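Local structure of motility protein B (Helicobacter pylori, 3S0W) at residues Val84-Arg89 against Ile158-Asp163. The protein probably forms, with MotA, the stator of the flagellar motor, and may fasten the torque-generating machinery to the cell wall through this periplasmic domain. Residues are numbered along the deposited sequence; the frame is centred on the assembly and turned at random. Where two conformers were deposited one is given.
Sequences VHINVR and IFFSTD
His85 and Ser161, then Asn87 and Phe159, form two antiparallel hydrogen-bonded pairs joining 84-89 to 158-163. His85 N gives Ser161 O a nearly straight bond of 2.8 Å; Ser161 N returns a longer one, 3.2 Å, to His85 O. Asn87 N reaches Phe159 O at 2.8 Å and Phe159 N reaches Asn87 O at 2.7 Å. A CA-H...O contact runs from Ile86 CA to Phe159 O. In this OmpA-like, peptidoglycan-binding type of domain, strands 85-90 and 156-161 are interior neighbours in the mixed sheet, between 130-134 and 43-48. On one face of the sheet, Ile86 and Ile158 run side by side, their CG2 methyls only 3.4 Å apart; Val88 packs against helix 105-122. Ile86 CG1 approaches the Phe160 ring obliquely, 3.9 Å from Phe160 CD1, and Val84 CG2 sits at that ring's edge. On the other face, the extended Arg89 chain lies alongside Phe159. Phe159 CG, anti to the backbone N (chi1 178°), leaves CB against one guanidinium face near its rim; Arg89 NH2 meets the ring obliquely, 3.2 Å from Phe159 CD2. The two planes are 34° apart. In the conformer given, His85 NE2 hydrogen-bonds Ser131 OG, and its ring meets Tyr135 of the second subunit.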
loop_
_atom_site.group_PDB
_atom_site.type_symbol
_atom_site.label_atom_id
_atom_site.label_comp_id
_atom_site.label_asym_id
_atom_site.label_seq_id
_atom_site.Cartn_x
_atom_site.Cartn_y
_atom_site.Cartn_z
ATOM N N VAL B 84 -7.499 1.209 -13.328
ATOM C CA VAL B 84 -6.972 1.954 -12.188
ATOM C C VAL B 84 -7.061 1.147 -10.874
ATOM O O VAL B 84 -8.063 0.470 -10.639
ATOM C CB VAL B 84 -7.676 3.373 -12.066
ATOM C CG1 VAL B 84 -9.099 3.246 -11.537
ATOM C CG2 VAL B 84 -6.878 4.343 -11.179
ATOM N N HIS B 85 -6.001 1.158 -10.064
ATOM C CA HIS B 85 -6.100 0.673 -8.666
ATOM C C HIS B 85 -5.957 1.877 -7.734
ATOM O O HIS B 85 -5.233 2.836 -8.030
ATOM C CB HIS B 85 -5.084 -0.458 -8.306
ATOM C CG HIS B 85 -5.198 -0.951 -6.881
ATOM N ND1 HIS B 85 -5.880 -2.104 -6.537
ATOM C CD2 HIS B 85 -4.721 -0.440 -5.713
ATOM C CE1 HIS B 85 -5.835 -2.265 -5.224
ATOM N NE2 HIS B 85 -5.145 -1.268 -4.704
ATOM N N ILE B 86 -6.669 1.815 -6.619
ATOM C CA ILE B 86 -6.722 2.901 -5.656
ATOM C C ILE B 86 -6.225 2.381 -4.332
ATOM O O ILE B 86 -6.781 1.435 -3.783
ATOM C CB ILE B 86 -8.170 3.390 -5.477
ATOM C CG1 ILE B 86 -8.752 3.833 -6.804
ATOM C CG2 ILE B 86 -8.289 4.506 -4.429
ATOM C CD1 ILE B 86 -9.721 2.833 -7.313
ATOM N N ASN B 87 -5.160 2.993 -3.828
ATOM C CA ASN B 87 -4.551 2.597 -2.554
ATOM C C ASN B 87 -4.718 3.732 -1.570
ATOM O O ASN B 87 -4.216 4.838 -1.788
ATOM C CB ASN B 87 -3.058 2.339 -2.767
ATOM C CG ASN B 87 -2.356 1.777 -1.524
ATOM O OD1 ASN B 87 -2.807 0.822 -0.902
ATOM N ND2 ASN B 87 -1.214 2.336 -1.208
ATOM N N VAL B 88 -5.423 3.455 -0.490
ATOM C CA VAL B 88 -5.638 4.422 0.577
ATOM C C VAL B 88 -4.557 4.277 1.679
ATOM O O VAL B 88 -4.467 3.242 2.371
ATOM C CB VAL B 88 -7.057 4.249 1.149
ATOM C CG1 VAL B 88 -7.310 5.279 2.216
ATOM C CG2 VAL B 88 -8.086 4.339 0.009
ATOM N N ARG B 89 -3.732 5.307 1.807
ATOM C CA ARG B 89 -2.540 5.291 2.647
ATOM C C ARG B 89 -2.711 6.134 3.883
ATOM O O ARG B 89 -3.127 7.310 3.780
ATOM C CB ARG B 89 -1.372 5.854 1.856
ATOM C CG ARG B 89 -0.899 4.933 0.758
ATOM C CD ARG B 89 -0.210 5.693 -0.334
ATOM N NE ARG B 89 0.247 4.761 -1.355
ATOM C CZ ARG B 89 1.315 4.959 -2.122
ATOM N NH1 ARG B 89 2.037 6.059 -1.994
ATOM N NH2 ARG B 89 1.681 4.043 -3.002
ATOM N N ILE B 158 -4.558 9.071 -0.936
ATOM C CA ILE B 158 -5.108 8.089 -1.812
ATOM C C ILE B 158 -4.235 8.086 -3.075
ATOM O O ILE B 158 -4.096 9.119 -3.712
ATOM C CB ILE B 158 -6.560 8.445 -2.139
ATOM C CG1 ILE B 158 -7.355 8.581 -0.823
ATOM C CG2 ILE B 158 -7.135 7.420 -3.112
ATOM C CD1 ILE B 158 -8.735 9.089 -0.959
ATOM N N PHE B 159 -3.648 6.927 -3.410
ATOM C CA PHE B 159 -2.805 6.785 -4.588
ATOM C C PHE B 159 -3.475 5.990 -5.723
ATOM O O PHE B 159 -4.097 4.941 -5.482
ATOM C CB PHE B 159 -1.468 6.180 -4.173
ATOM C CG PHE B 159 -0.510 5.944 -5.313
ATOM C CD1 PHE B 159 -0.011 6.998 -6.058
ATOM C CD2 PHE B 159 -0.075 4.650 -5.617
ATOM C CE1 PHE B 159 0.890 6.775 -7.085
ATOM C CE2 PHE B 159 0.843 4.419 -6.655
ATOM C CZ PHE B 159 1.320 5.473 -7.388
ATOM N N PHE B 160 -3.344 6.516 -6.942
ATOM C CA PHE B 160 -3.957 5.970 -8.163
ATOM C C PHE B 160 -2.856 5.580 -9.170
ATOM O O PHE B 160 -2.001 6.399 -9.489
ATOM C CB PHE B 160 -4.821 7.025 -8.859
ATOM C CG PHE B 160 -5.885 7.633 -8.004
ATOM C CD1 PHE B 160 -7.185 7.144 -8.044
ATOM C CD2 PHE B 160 -5.616 8.744 -7.220
ATOM C CE1 PHE B 160 -8.203 7.723 -7.264
ATOM C CE2 PHE B 160 -6.597 9.303 -6.418
ATOM C CZ PHE B 160 -7.903 8.791 -6.452
ATOM N N SER B 161 -2.954 4.364 -9.695
ATOM C CA SER B 161 -1.943 3.790 -10.573
ATOM C C SER B 161 -2.563 2.635 -11.375
ATOM O O SER B 161 -3.722 2.270 -11.150
ATOM C CB SER B 161 -0.769 3.288 -9.724
ATOM O OG SER B 161 -1.133 2.135 -9.003
ATOM N N THR B 162 -1.813 2.061 -12.310
ATOM C CA THR B 162 -2.281 0.846 -13.011
ATOM C C THR B 162 -1.177 -0.187 -12.880
ATOM O O THR B 162 -0.101 0.146 -12.385
ATOM C CB THR B 162 -2.519 1.073 -14.516
ATOM O OG1 THR B 162 -1.254 1.299 -15.129
ATOM C CG2 THR B 162 -3.401 2.291 -14.771
ATOM N N ASP B 163 -1.442 -1.411 -13.319
ATOM C CA ASP B 163 -0.451 -2.484 -13.379
ATOM C C ASP B 163 0.032 -2.755 -14.783
ATOM O O ASP B 163 0.260 -3.886 -15.125
ATOM C CB ASP B 163 -1.095 -3.780 -12.908
ATOM C CG ASP B 163 -1.219 -3.836 -11.421
ATOM O OD1 ASP B 163 -0.507 -3.062 -10.744
ATOM O OD2 ASP B 163 -2.049 -4.650 -10.935
#